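Local coordinates for protein YcaO (Methanopyrus kandleri, PDB 6CIB) that binds ADP and magnesium and, as a YcaO enzyme, probably uses ATP to drive thioamidation of a peptide backbone, at residues 1-7 with 310-316; 169-174 with 209-213. All coordinates share one frame; numbering follows the deposited sequence.

Contact 1: 1-7 with 310-316; sequences MTDIVYD and TGSLEKL
Glu-314 reaches Thr-2 by folding its chain at chi2 (88°), with CG swung beside its own backbone N, and this turns the carboxylate back toward residues 1-7. Thr-2 answers with OG1 rotated to the side of its own backbone N (chi1 -50°), and the hydroxyl and the amide present themselves together. The carboxylate takes both: Thr-2 N gives a nearly straight bond to Glu-314 OE1 at 2.7 Å, and Thr-2 OG1 donates to Glu-314 OE2 at 2.6 Å, each oxygen being met on its syn side and somewhat out of the carboxylate plane. The N-terminal amine adds a long salt bridge, Met-1 N to Glu-314 OE1 at 3.8 Å; Met-1 is a selenomethionine.

Next to this the backbones join. Leu-313 N donates to Thr-2 O at 2.8 Å, and Asp-3 and Ser-312 form a single bridge between the two backbones. Ser-312 is the N-cap of helix 313-325, its OG accepting a weak bond from Lys-315 N; the bridge and the bond to Thr-2 O set the first residues of the chain against this capped start.

Farther along, Ile-4 CD1 lies against Gly-311 O (3.4 Å) and Leu-316 CD2 (3.8 Å), while the Ile-4 and Leu-313 side chains cross at about a right angle, CG1 of Ile-4 touching Leu-313 CD1 at 3.8 Å. Leu-313 and Leu-316 continue inward onto Ile-159 of helix 154-177. Three waters extend the contact: one links Ile-4 O to Gly-311 O, and two others join Asp-7 OD2 to Thr-310 OG1.

With both carboxylate oxygens engaged by Thr-2, the Glu-314 group is fixed in rotation, and the nearby terminal amine and the first turn of the helix would probably favour its charged form.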
# COMPACT_ATOMS: atom_id res chain seq x y z
N MSE A 1 19.44 -1.39 -17.15
CA MSE A 1 19.98 -1.02 -15.81
C MSE A 1 19.71 0.45 -15.44
O MSE A 1 20.52 1.35 -15.71
CB MSE A 1 21.48 -1.36 -15.74
CG MSE A 1 22.11 -1.26 -14.36
SE MSE A 1 23.91 -1.13 -14.45
CE MSE A 1 24.15 0.51 -15.14
N THR A 2 18.54 0.68 -14.83
CA THR A 2 18.09 2.00 -14.36
C THR A 2 18.46 2.14 -12.89
O THR A 2 18.00 1.35 -12.05
CB THR A 2 16.56 2.16 -14.52
OG1 THR A 2 16.17 1.79 -15.85
CG2 THR A 2 16.11 3.60 -14.25
N ASP A 3 19.28 3.14 -12.57
CA ASP A 3 19.72 3.37 -11.19
C ASP A 3 18.59 3.88 -10.31
O ASP A 3 17.77 4.70 -10.73
CB ASP A 3 20.90 4.36 -11.13
CG ASP A 3 22.16 3.83 -11.81
OD1 ASP A 3 22.40 2.60 -11.86
OD2 ASP A 3 22.94 4.67 -12.30
N ILE A 4 18.55 3.36 -9.08
CA ILE A 4 17.72 3.90 -8.01
C ILE A 4 18.53 5.06 -7.45
O ILE A 4 19.58 4.85 -6.85
CB ILE A 4 17.42 2.83 -6.92
CG1 ILE A 4 16.64 1.65 -7.52
CG2 ILE A 4 16.65 3.44 -5.75
CD1 ILE A 4 16.83 0.33 -6.79
N VAL A 5 18.05 6.28 -7.69
CA VAL A 5 18.73 7.49 -7.23
C VAL A 5 18.11 8.01 -5.93
O VAL A 5 18.63 8.92 -5.31
CB VAL A 5 18.77 8.61 -8.31
CG1 VAL A 5 19.46 8.12 -9.59
CG2 VAL A 5 17.37 9.14 -8.62
N TYR A 6 16.98 7.41 -5.54
CA TYR A 6 16.23 7.86 -4.37
C TYR A 6 15.58 6.68 -3.68
O TYR A 6 14.88 5.88 -4.31
CB TYR A 6 15.20 8.92 -4.78
CG TYR A 6 14.48 9.58 -3.64
CD1 TYR A 6 15.03 10.67 -2.96
CD2 TYR A 6 13.22 9.12 -3.23
CE1 TYR A 6 14.35 11.28 -1.91
CE2 TYR A 6 12.53 9.72 -2.19
CZ TYR A 6 13.09 10.80 -1.54
OH TYR A 6 12.39 11.38 -0.51
N ASP A 7 15.84 6.55 -2.38
CA ASP A 7 15.31 5.42 -1.62
C ASP A 7 14.92 5.78 -0.18
O ASP A 7 15.25 5.06 0.76
CB ASP A 7 16.27 4.22 -1.68
CG ASP A 7 17.58 4.44 -0.94
OD1 ASP A 7 17.96 5.61 -0.64
OD2 ASP A 7 18.24 3.43 -0.63
N THR A 310 19.86 -2.89 -2.85
CA THR A 310 19.18 -2.18 -3.91
C THR A 310 20.14 -1.49 -4.88
O THR A 310 20.70 -0.44 -4.57
CB THR A 310 18.13 -1.22 -3.33
OG1 THR A 310 18.74 -0.40 -2.33
CG2 THR A 310 17.00 -2.02 -2.69
N GLY A 311 20.33 -2.13 -6.03
CA GLY A 311 21.14 -1.59 -7.10
C GLY A 311 20.26 -0.91 -8.13
O GLY A 311 19.99 0.30 -8.05
N SER A 312 19.83 -1.69 -9.12
CA SER A 312 19.01 -1.17 -10.19
C SER A 312 17.54 -1.52 -9.98
O SER A 312 17.21 -2.49 -9.29
CB SER A 312 19.51 -1.67 -11.56
OG SER A 312 19.06 -2.98 -11.83
N LEU A 313 16.68 -0.71 -10.59
CA LEU A 313 15.24 -0.87 -10.52
C LEU A 313 14.76 -2.20 -11.11
O LEU A 313 13.88 -2.85 -10.55
CB LEU A 313 14.58 0.31 -11.22
CG LEU A 313 13.27 0.90 -10.72
CD1 LEU A 313 13.31 1.32 -9.25
CD2 LEU A 313 12.92 2.08 -11.61
N GLU A 314 15.37 -2.60 -12.23
CA GLU A 314 15.04 -3.85 -12.94
C GLU A 314 15.34 -5.09 -12.10
O GLU A 314 14.52 -6.01 -12.03
CB GLU A 314 15.78 -3.94 -14.29
CG GLU A 314 15.33 -2.95 -15.35
CD GLU A 314 16.05 -1.61 -15.29
OE1 GLU A 314 16.86 -1.37 -14.37
OE2 GLU A 314 15.81 -0.77 -16.19
N LYS A 315 16.52 -5.10 -11.49
CA LYS A 315 17.00 -6.18 -10.61
C LYS A 315 16.13 -6.28 -9.35
O LYS A 315 15.75 -7.38 -8.93
CB LYS A 315 18.48 -5.91 -10.24
CG LYS A 315 19.10 -6.83 -9.19
CD LYS A 315 19.99 -7.89 -9.82
CE LYS A 315 21.24 -8.12 -8.99
NZ LYS A 315 22.25 -8.94 -9.72
N LEU A 316 15.83 -5.12 -8.76
CA LEU A 316 15.00 -5.07 -7.55
C LEU A 316 13.62 -5.66 -7.81
O LEU A 316 13.15 -6.48 -7.02
CB LEU A 316 14.91 -3.64 -6.99
CG LEU A 316 14.08 -3.41 -5.72
CD1 LEU A 316 14.57 -4.25 -4.55
CD2 LEU A 316 14.10 -1.94 -5.36
O HOH W 1 21.50 2.37 -6.82
O HOH W 2 17.51 0.94 -0.17
O HOH W 3 18.71 2.02 -3.15

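Contact 2: 169-174 with 209-213; sequences DSWSIV and LPSRV
Helix 154-177, which carries Glu-156 and Gln-160 of the nucleotide site in its earlier turns, meets here the connection between strands 203-209 and 217-224. Arg-212 and Asp-169 form the charged end of the contact, a salt bridge with a bent hydrogen bond (132°). Arg-212 NH1 donates to Asp-169 OD1 at 2.8 Å, on the syn lone pair of that oxygen, and the carboxylate and guanidinium planes lie only 4° apart. Asp-169 CG stands anti to its backbone N (chi1 -178°), which carries the carboxylate out to the guanidinium edge. Ile-173 comes over one face of the same group, its CD1 lying 3.2 Å from Arg-212 NH1 and offset toward the rim. Each partner has a further bond: Asp-169 OD1 accepts from Ser-355 N, and Arg-212 NH2 donates to Asn-366 O.

Leu-209 and Val-218 hydrogen-bond through their backbones where the two strands meet the link, and residues 209-213 run along the helix. Ser-170 OG donates to Pro-210 O at 2.9 Å, coming from above the carbonyl plane rather than onto a lone pair. A water bridges Ser-170 OG and Arg-212 N, donating to the hydroxyl and accepting from the amide.

Apolar contact runs alongside. Val-174 CG2 rests on the proline ring, 3.7 Å from Pro-210 CD, and also touches Leu-209 CG at 3.9 Å. Leu-209 CD2 lies against the helix backbone, 3.5 Å from Trp-171 N, and Trp-292 of helix 290-293 packs on both Val-174 and Leu-209.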
# COMPACT_ATOMS: atom_id res chain seq x y z
N ASP A 169 -0.83 -8.62 3.31
CA ASP A 169 -0.77 -10.06 3.62
C ASP A 169 -0.32 -10.29 5.06
O ASP A 169 -0.97 -11.06 5.79
CB ASP A 169 0.12 -10.82 2.62
CG ASP A 169 0.16 -12.33 2.89
OD1 ASP A 169 -0.78 -13.06 2.51
OD2 ASP A 169 1.15 -12.78 3.50
N SER A 170 0.77 -9.62 5.46
CA SER A 170 1.27 -9.66 6.85
C SER A 170 0.24 -9.17 7.86
O SER A 170 -0.02 -9.84 8.85
CB SER A 170 2.55 -8.83 6.99
OG SER A 170 3.66 -9.49 6.43
N TRP A 171 -0.34 -7.99 7.59
CA TRP A 171 -1.38 -7.42 8.44
C TRP A 171 -2.60 -8.35 8.54
O TRP A 171 -3.12 -8.55 9.64
CB TRP A 171 -1.74 -6.00 7.94
CG TRP A 171 -2.76 -5.26 8.75
CD1 TRP A 171 -3.12 -5.50 10.05
CD2 TRP A 171 -3.51 -4.12 8.33
NE1 TRP A 171 -4.07 -4.60 10.45
CE2 TRP A 171 -4.34 -3.74 9.42
CE3 TRP A 171 -3.59 -3.38 7.13
CZ2 TRP A 171 -5.23 -2.65 9.35
CZ3 TRP A 171 -4.48 -2.31 7.06
CH2 TRP A 171 -5.28 -1.95 8.17
N SER A 172 -3.01 -8.93 7.41
CA SER A 172 -4.13 -9.89 7.38
C SER A 172 -3.87 -11.15 8.22
O SER A 172 -4.77 -11.63 8.89
CB SER A 172 -4.46 -10.28 5.95
OG SER A 172 -4.96 -9.17 5.23
N ILE A 173 -2.64 -11.65 8.17
CA ILE A 173 -2.19 -12.77 9.00
C ILE A 173 -2.27 -12.47 10.50
O ILE A 173 -2.80 -13.27 11.27
CB ILE A 173 -0.80 -13.30 8.51
CG1 ILE A 173 -1.00 -14.56 7.67
CG2 ILE A 173 0.17 -13.62 9.63
CD1 ILE A 173 -1.69 -14.32 6.34
N VAL A 174 -1.77 -11.30 10.89
CA VAL A 174 -1.81 -10.82 12.27
C VAL A 174 -3.25 -10.70 12.79
O VAL A 174 -3.54 -11.17 13.89
CB VAL A 174 -1.00 -9.49 12.44
CG1 VAL A 174 -1.23 -8.84 13.80
CG2 VAL A 174 0.49 -9.76 12.24
N LEU A 209 6.02 -7.13 11.96
CA LEU A 209 5.02 -8.13 11.60
C LEU A 209 5.69 -9.37 11.03
O LEU A 209 6.77 -9.25 10.44
CB LEU A 209 4.02 -7.56 10.59
CG LEU A 209 2.82 -6.78 11.12
CD1 LEU A 209 3.21 -5.40 11.60
CD2 LEU A 209 1.75 -6.64 10.06
N PRO A 210 5.08 -10.56 11.23
CA PRO A 210 5.60 -11.74 10.53
C PRO A 210 5.39 -11.59 9.02
O PRO A 210 4.25 -11.44 8.56
CB PRO A 210 4.75 -12.88 11.10
CG PRO A 210 3.49 -12.22 11.57
CD PRO A 210 3.96 -10.91 12.12
N SER A 211 6.48 -11.59 8.28
CA SER A 211 6.43 -11.54 6.82
C SER A 211 6.48 -12.94 6.25
O SER A 211 7.34 -13.75 6.64
CB SER A 211 7.58 -10.69 6.29
OG SER A 211 7.65 -10.74 4.87
N ARG A 212 5.59 -13.23 5.31
CA ARG A 212 5.58 -14.51 4.60
C ARG A 212 6.46 -14.50 3.36
O ARG A 212 6.52 -15.49 2.64
CB ARG A 212 4.15 -14.91 4.23
CG ARG A 212 3.26 -15.22 5.42
CD ARG A 212 1.81 -15.07 5.00
NE ARG A 212 1.14 -16.35 4.88
CZ ARG A 212 -0.01 -16.57 4.25
NH1 ARG A 212 -0.66 -15.60 3.61
NH2 ARG A 212 -0.49 -17.80 4.25
N VAL A 213 7.15 -13.38 3.11
CA VAL A 213 8.02 -13.23 1.94
C VAL A 213 9.45 -12.94 2.40
O VAL A 213 9.71 -11.94 3.07
CB VAL A 213 7.52 -12.10 0.99
CG1 VAL A 213 8.40 -11.99 -0.25
CG2 VAL A 213 6.05 -12.32 0.60
O HOH W 4 3.54 -11.44 4.26

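Contact 1 encloses contact 2 along the chain, yet the two do not touch: their centres are 26 Å apart and their nearest atoms about 10 Å. Helix 154-177 relates them. Contact 1 abuts its early part, where the side chain of Leu-313 comes about 4 Å from that of the ADP-binding Glu-156, while contact 2 uses residues 169-174 farther along. Between them on this helix comes Glu-164, a magnesium ligand seen in another structure of this protein. ADP is about 10 Å from the side chain of Leu-313 and about 11 Å from that of Trp-171, and neither contact includes a residue of the nucleotide pocket.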